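Local atomic coordinates of PA3566 protein (Pseudomonas aeruginosa, PDB entry 1X7V), a protein that is of unknown function but has the alpha-beta plait fold of the antibiotic biosynthesis monooxygenase family and may have oxidoreductase activity. Residues A[6-11]-A[58-63]; A[11-16]-A[85-90]. All blocks are in the same frame, centred on the assembly; numbering follows the deposited sequence.

Both contacts are built on strand 7-15, and they share Ala11. Contact 1 pairs its first half with the end of strand 54-61, and contact 2 pairs its second half with the start of strand 87-96, so the strand gives one flank to each neighbour in the antiparallel sheet. Their centres lie about 19 Å apart, on opposite sides of the chain's centre. Apart from the shared strand they do not touch. Contact 1 is regular and partly buried beneath helix 64-71, whereas contact 2 lies at the surface and contains a beta bulge. Neither contact holds a ligand that would mark an active site, and both are best read as parts of the sheet framework.

Contact 1: residues A[6-11]-A[58-63]; sequences PLTLIA and IEQWRD
Four backbone hydrogen bonds join the two antiparallel strands, in the pairs Leu7-Trp61 and Leu9-Glu59. The straightest runs from Leu9 N to Glu59 O (2.8 Å, 168° at the hydrogen), although its donor stands above the carbonyl plane. The tight side of the contact carries Leu7, Leu9, Glu59 and Trp61 and faces helix 64-71, whose Leu67 meets both leucines. Here Trp61 NE1 donates to Glu59 OE1 (2.8 Å) in the plane of the indole, using the anti lone pair of the carboxylate oxygen. This nearly linear bond steadies ring and carboxylate together, and OE1 also lies 4.1 Å from Leu9 CD2. The strands are the two central ones of a ferredoxin-like alpha-beta plait, with order 2-3-1-4, and the helices pack on this face. On the other face, which is more open to solvent, Thr8 and Gln60 form a non-hydrogen-bonded pair and lie alongside each other, with Thr8 OG1 3.6 Å from Gln60 CG. The Gln60 amide turns its OE1 to 4.0 Å from Pro6 CG, while its NE2 bonds Gln42 of strand 40-47. Ile10 and Ile58 continue this looser face.

Contact 2: residues A[11-16]-A[85-90]; sequences ATITAA and ALLQNV
Where strand 7-15 runs out beside the start of strand 87-96, a single carbonyl receives two amides. Thr14 O accepts a nearly straight hydrogen bond from Gln88 N (2.8 Å) and a longer, weak one from Asn89 N (3.3 Å). In the return direction Thr14 N donates to Asn89 O in the carbonyl plane, at 170° about the hydrogen. Beyond the irregularity Ala16 N bonds Leu86 O (2.8 Å), with the donor well above the carbonyl plane.

The Thr14 side chain begins with CB set against both the backbone N and the backbone O of Asn89. From there OG1, beside the backbone N (chi1 -51°) and anti to the carbonyl carbon, passes Asn89 CB and reaches a water at 2.8 Å. The same water donates to Thr12 O and accepts from Asn89 ND2, so it bridges the two strands on this face. The other branch, CG2, points anti to the backbone N and meets Gln88 OE1 at 4.0 Å, the extended Gln88 lying alongside.

On the opposite face Ile13 extends CG2 obliquely across to Leu87 CD2, a close apolar contact of 3.6 Å, and the same methyl touches Val90 CG2 more loosely. Ile13 also packs on Leu23 and Leu27 of helix 20-36, which ties this strand end to the helical layer. The pairing shifts by one residue between Thr14 and Ala15, and the chain turns a corner at Gln88. With Gln88 and Asn89 both set against Thr14, the arrangement is a classic beta bulge in an outermost strand of the chain's four-stranded alpha-beta plait sheet.

Contact 1: residues A[6-11]-A[58-63]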
loop_
_atom_site.group_PDB
_atom_site.type_symbol
_atom_site.label_atom_id
_atom_site.label_comp_id
_atom_site.label_asym_id
_atom_site.label_seq_id
_atom_site.Cartn_x
_atom_site.Cartn_y
_atom_site.Cartn_z
ATOM N N PRO A 6 -15.628 7.465 1.830
ATOM C CA PRO A 6 -14.186 7.268 2.008
ATOM C C PRO A 6 -13.365 7.433 0.709
ATOM O O PRO A 6 -13.857 7.166 -0.402
ATOM C CB PRO A 6 -14.085 5.805 2.447
ATOM C CG PRO A 6 -15.376 5.430 2.870
ATOM C CD PRO A 6 -16.371 6.242 2.130
ATOM N N LEU A 7 -12.116 7.839 0.882
ATOM C CA LEU A 7 -11.120 7.833 -0.176
ATOM C C LEU A 7 -10.604 6.408 -0.396
ATOM O O LEU A 7 -10.070 5.796 0.540
ATOM C CB LEU A 7 -9.908 8.654 0.238
ATOM C CG LEU A 7 -8.708 8.692 -0.729
ATOM C CD1 LEU A 7 -9.076 9.217 -2.102
ATOM C CD2 LEU A 7 -7.662 9.624 -0.061
ATOM N N THR A 8 -10.770 5.878 -1.589
ATOM C CA THR A 8 -10.158 4.598 -1.929
ATOM C C THR A 8 -8.817 4.895 -2.613
ATOM O O THR A 8 -8.699 5.851 -3.407
ATOM C CB THR A 8 -11.104 3.728 -2.826
ATOM O OG1 THR A 8 -12.304 3.374 -2.097
ATOM C CG2 THR A 8 -10.390 2.430 -3.321
ATOM N N LEU A 9 -7.796 4.122 -2.266
ATOM C CA LEU A 9 -6.474 4.220 -2.896
ATOM C C LEU A 9 -6.140 2.840 -3.374
ATOM O O LEU A 9 -6.355 1.887 -2.656
ATOM C CB LEU A 9 -5.429 4.711 -1.886
ATOM C CG LEU A 9 -4.818 6.072 -2.000
ATOM C CD1 LEU A 9 -5.835 7.107 -1.572
ATOM C CD2 LEU A 9 -3.556 6.239 -1.134
ATOM N N ILE A 10 -5.633 2.721 -4.599
ATOM C CA ILE A 10 -5.088 1.464 -5.082
ATOM C C ILE A 10 -3.640 1.773 -5.462
ATOM O O ILE A 10 -3.384 2.645 -6.296
ATOM C CB ILE A 10 -5.854 0.911 -6.307
ATOM C CG1 ILE A 10 -7.340 0.699 -6.003
ATOM C CG2 ILE A 10 -5.186 -0.385 -6.821
ATOM C CD1 ILE A 10 -8.154 0.602 -7.288
ATOM N N ALA A 11 -2.718 1.073 -4.813
ATOM C CA ALA A 11 -1.292 1.243 -5.054
ATOM C C ALA A 11 -0.884 -0.005 -5.815
ATOM O O ALA A 11 -1.112 -1.083 -5.320
ATOM C CB ALA A 11 -0.527 1.349 -3.739
ATOM N N ILE A 58 -5.069 -2.323 -1.728
ATOM C CA ILE A 58 -6.384 -1.675 -1.815
ATOM C C ILE A 58 -6.645 -1.127 -0.433
ATOM O O ILE A 58 -6.701 -1.857 0.564
ATOM C CB ILE A 58 -7.530 -2.607 -2.285
ATOM C CG1 ILE A 58 -7.197 -3.272 -3.663
ATOM C CG2 ILE A 58 -8.868 -1.819 -2.353
ATOM C CD1 ILE A 58 -8.199 -4.277 -4.090
ATOM N N GLU A 59 -6.835 0.185 -0.372
ATOM C CA GLU A 59 -6.941 0.913 0.885
ATOM C C GLU A 59 -8.199 1.807 0.846
ATOM O O GLU A 59 -8.530 2.330 -0.215
ATOM C CB GLU A 59 -5.721 1.808 1.092
ATOM C CG GLU A 59 -4.362 1.150 0.924
ATOM C CD GLU A 59 -3.218 2.106 1.049
ATOM O OE1 GLU A 59 -3.403 3.212 1.626
ATOM O OE2 GLU A 59 -2.094 1.745 0.590
ATOM N N GLN A 60 -8.858 1.973 1.985
ATOM C CA GLN A 60 -9.913 2.981 2.145
ATOM C C GLN A 60 -9.589 3.788 3.403
ATOM O O GLN A 60 -9.256 3.245 4.479
ATOM C CB GLN A 60 -11.292 2.341 2.256
ATOM C CG GLN A 60 -11.801 1.641 1.012
ATOM C CD GLN A 60 -13.200 1.165 1.208
ATOM O OE1 GLN A 60 -14.116 1.981 1.373
ATOM N NE2 GLN A 60 -13.385 -0.158 1.286
ATOM N N TRP A 61 -9.743 5.095 3.299
ATOM C CA TRP A 61 -9.394 5.978 4.393
ATOM C C TRP A 61 -10.575 6.901 4.597
ATOM O O TRP A 61 -11.182 7.338 3.631
ATOM C CB TRP A 61 -8.136 6.777 4.019
ATOM C CG TRP A 61 -6.902 5.955 3.984
ATOM C CD1 TRP A 61 -6.268 5.468 2.884
ATOM C CD2 TRP A 61 -6.176 5.503 5.110
ATOM N NE1 TRP A 61 -5.178 4.696 3.271
ATOM C CE2 TRP A 61 -5.110 4.697 4.638
ATOM C CE3 TRP A 61 -6.329 5.679 6.493
ATOM C CZ2 TRP A 61 -4.172 4.135 5.497
ATOM C CZ3 TRP A 61 -5.407 5.058 7.348
ATOM C CH2 TRP A 61 -4.352 4.320 6.843
ATOM N N ARG A 62 -10.914 7.191 5.838
ATOM C CA ARG A 62 -12.076 8.042 6.124
ATOM C C ARG A 62 -11.955 9.407 5.426
ATOM O O ARG A 62 -12.936 9.931 4.924
ATOM C CB ARG A 62 -12.220 8.205 7.651
ATOM C CG ARG A 62 -13.614 8.196 8.165
ATOM C CD ARG A 62 -13.649 8.393 9.700
ATOM N NE ARG A 62 -13.686 7.232 10.604
ATOM C CZ ARG A 62 -14.714 6.381 10.723
ATOM N NH1 ARG A 62 -15.759 6.461 9.895
ATOM N NH2 ARG A 62 -14.708 5.424 11.663
ATOM N N ASP A 63 -10.774 9.993 5.418
ATOM C CA ASP A 63 -10.561 11.295 4.807
ATOM C C ASP A 63 -9.086 11.470 4.527
ATOM O O ASP A 63 -8.271 10.602 4.880
ATOM C CB ASP A 63 -11.088 12.396 5.710
ATOM C CG ASP A 63 -10.634 12.277 7.179
ATOM O OD1 ASP A 63 -9.626 11.609 7.501
ATOM O OD2 ASP A 63 -11.301 12.896 8.046
#

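Contact 2: residues A[11-16]-A[85-90]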
loop_
_atom_site.group_PDB
_atom_site.type_symbol
_atom_site.label_atom_id
_atom_site.label_comp_id
_atom_site.label_asym_id
_atom_site.label_seq_id
_atom_site.Cartn_x
_atom_site.Cartn_y
_atom_site.Cartn_z
ATOM N N ALA A 11 -2.718 1.073 -4.813
ATOM C CA ALA A 11 -1.292 1.243 -5.054
ATOM C C ALA A 11 -0.884 -0.005 -5.815
ATOM O O ALA A 11 -1.112 -1.083 -5.320
ATOM C CB ALA A 11 -0.527 1.349 -3.739
ATOM N N THR A 12 -0.383 0.152 -7.031
ATOM C CA THR A 12 0.135 -0.960 -7.829
ATOM C C THR A 12 1.658 -0.848 -7.762
ATOM O O THR A 12 2.261 0.145 -8.213
ATOM C CB THR A 12 -0.359 -0.928 -9.259
ATOM O OG1 THR A 12 -1.797 -0.907 -9.315
ATOM C CG2 THR A 12 0.104 -2.159 -9.982
ATOM N N ILE A 13 2.275 -1.830 -7.102
ATOM C CA ILE A 13 3.688 -1.826 -6.827
ATOM C C ILE A 13 4.338 -2.970 -7.621
ATOM O O ILE A 13 3.905 -4.113 -7.519
ATOM C CB ILE A 13 3.927 -1.965 -5.343
ATOM C CG1 ILE A 13 3.113 -0.898 -4.611
ATOM C CG2 ILE A 13 5.410 -1.784 -5.048
ATOM C CD1 ILE A 13 3.575 -0.547 -3.219
ATOM N N THR A 14 5.369 -2.643 -8.392
ATOM C CA THR A 14 6.072 -3.615 -9.266
ATOM C C THR A 14 7.481 -3.765 -8.733
ATOM O O THR A 14 8.243 -2.768 -8.669
ATOM C CB THR A 14 6.160 -3.148 -10.731
ATOM O OG1 THR A 14 4.862 -2.749 -11.228
ATOM C CG2 THR A 14 6.671 -4.257 -11.579
ATOM N N ALA A 15 7.845 -4.994 -8.347
ATOM C CA ALA A 15 9.203 -5.274 -7.884
ATOM C C ALA A 15 10.183 -5.317 -9.057
ATOM O O ALA A 15 9.824 -5.730 -10.165
ATOM C CB ALA A 15 9.232 -6.580 -7.143
ATOM N N ALA A 16 11.420 -4.919 -8.808
ATOM C CA ALA A 16 12.473 -5.079 -9.749
ATOM C C ALA A 16 12.591 -6.578 -10.065
ATOM O O ALA A 16 12.397 -7.396 -9.159
ATOM C CB ALA A 16 13.791 -4.605 -9.166
ATOM N N ALA A 85 15.723 0.145 -4.151
ATOM C CA ALA A 85 16.301 -0.754 -5.160
ATOM C C ALA A 85 15.443 -1.990 -5.445
ATOM O O ALA A 85 15.620 -2.634 -6.483
ATOM C CB ALA A 85 17.716 -1.169 -4.792
ATOM N N LEU A 86 14.490 -2.283 -4.567
ATOM C CA LEU A 86 13.542 -3.399 -4.759
ATOM C C LEU A 86 12.411 -3.046 -5.731
ATOM O O LEU A 86 11.683 -3.925 -6.153
ATOM C CB LEU A 86 12.907 -3.843 -3.426
ATOM C CG LEU A 86 13.732 -4.422 -2.272
ATOM C CD1 LEU A 86 12.798 -5.081 -1.237
ATOM C CD2 LEU A 86 14.770 -5.408 -2.746
ATOM N N LEU A 87 12.262 -1.769 -6.081
ATOM C CA LEU A 87 11.098 -1.259 -6.780
ATOM C C LEU A 87 11.442 -0.895 -8.210
ATOM O O LEU A 87 12.491 -0.313 -8.469
ATOM C CB LEU A 87 10.587 0.036 -6.108
ATOM C CG LEU A 87 10.116 -0.035 -4.682
ATOM C CD1 LEU A 87 9.905 1.352 -4.098
ATOM C CD2 LEU A 87 8.819 -0.834 -4.644
ATOM N N GLN A 88 10.532 -1.188 -9.125
ATOM C CA GLN A 88 10.603 -0.773 -10.487
ATOM C C GLN A 88 9.572 0.361 -10.724
ATOM O O GLN A 88 9.806 1.237 -11.549
ATOM C CB GLN A 88 10.242 -1.951 -11.402
ATOM C CG GLN A 88 10.476 -1.699 -12.897
ATOM C CD GLN A 88 9.964 -2.873 -13.790
ATOM O OE1 GLN A 88 8.971 -2.717 -14.516
ATOM N NE2 GLN A 88 10.635 -4.032 -13.731
ATOM N N ASN A 89 8.402 0.246 -10.104
ATOM C CA ASN A 89 7.305 1.225 -10.359
ATOM C C ASN A 89 6.327 1.241 -9.202
ATOM O O ASN A 89 6.060 0.205 -8.585
ATOM C CB ASN A 89 6.595 0.931 -11.671
ATOM C CG ASN A 89 5.785 2.139 -12.188
ATOM O OD1 ASN A 89 6.327 3.078 -12.816
ATOM N ND2 ASN A 89 4.521 2.149 -11.860
ATOM N N VAL A 90 5.811 2.414 -8.882
ATOM C CA VAL A 90 4.705 2.543 -7.938
ATOM C C VAL A 90 3.681 3.472 -8.602
ATOM O O VAL A 90 3.998 4.609 -8.923
ATOM C CB VAL A 90 5.162 3.110 -6.551
ATOM C CG1 VAL A 90 4.010 3.185 -5.618
ATOM C CG2 VAL A 90 6.253 2.209 -5.905
HETATM O O HOH W 1 3.443 -0.429 -10.744
#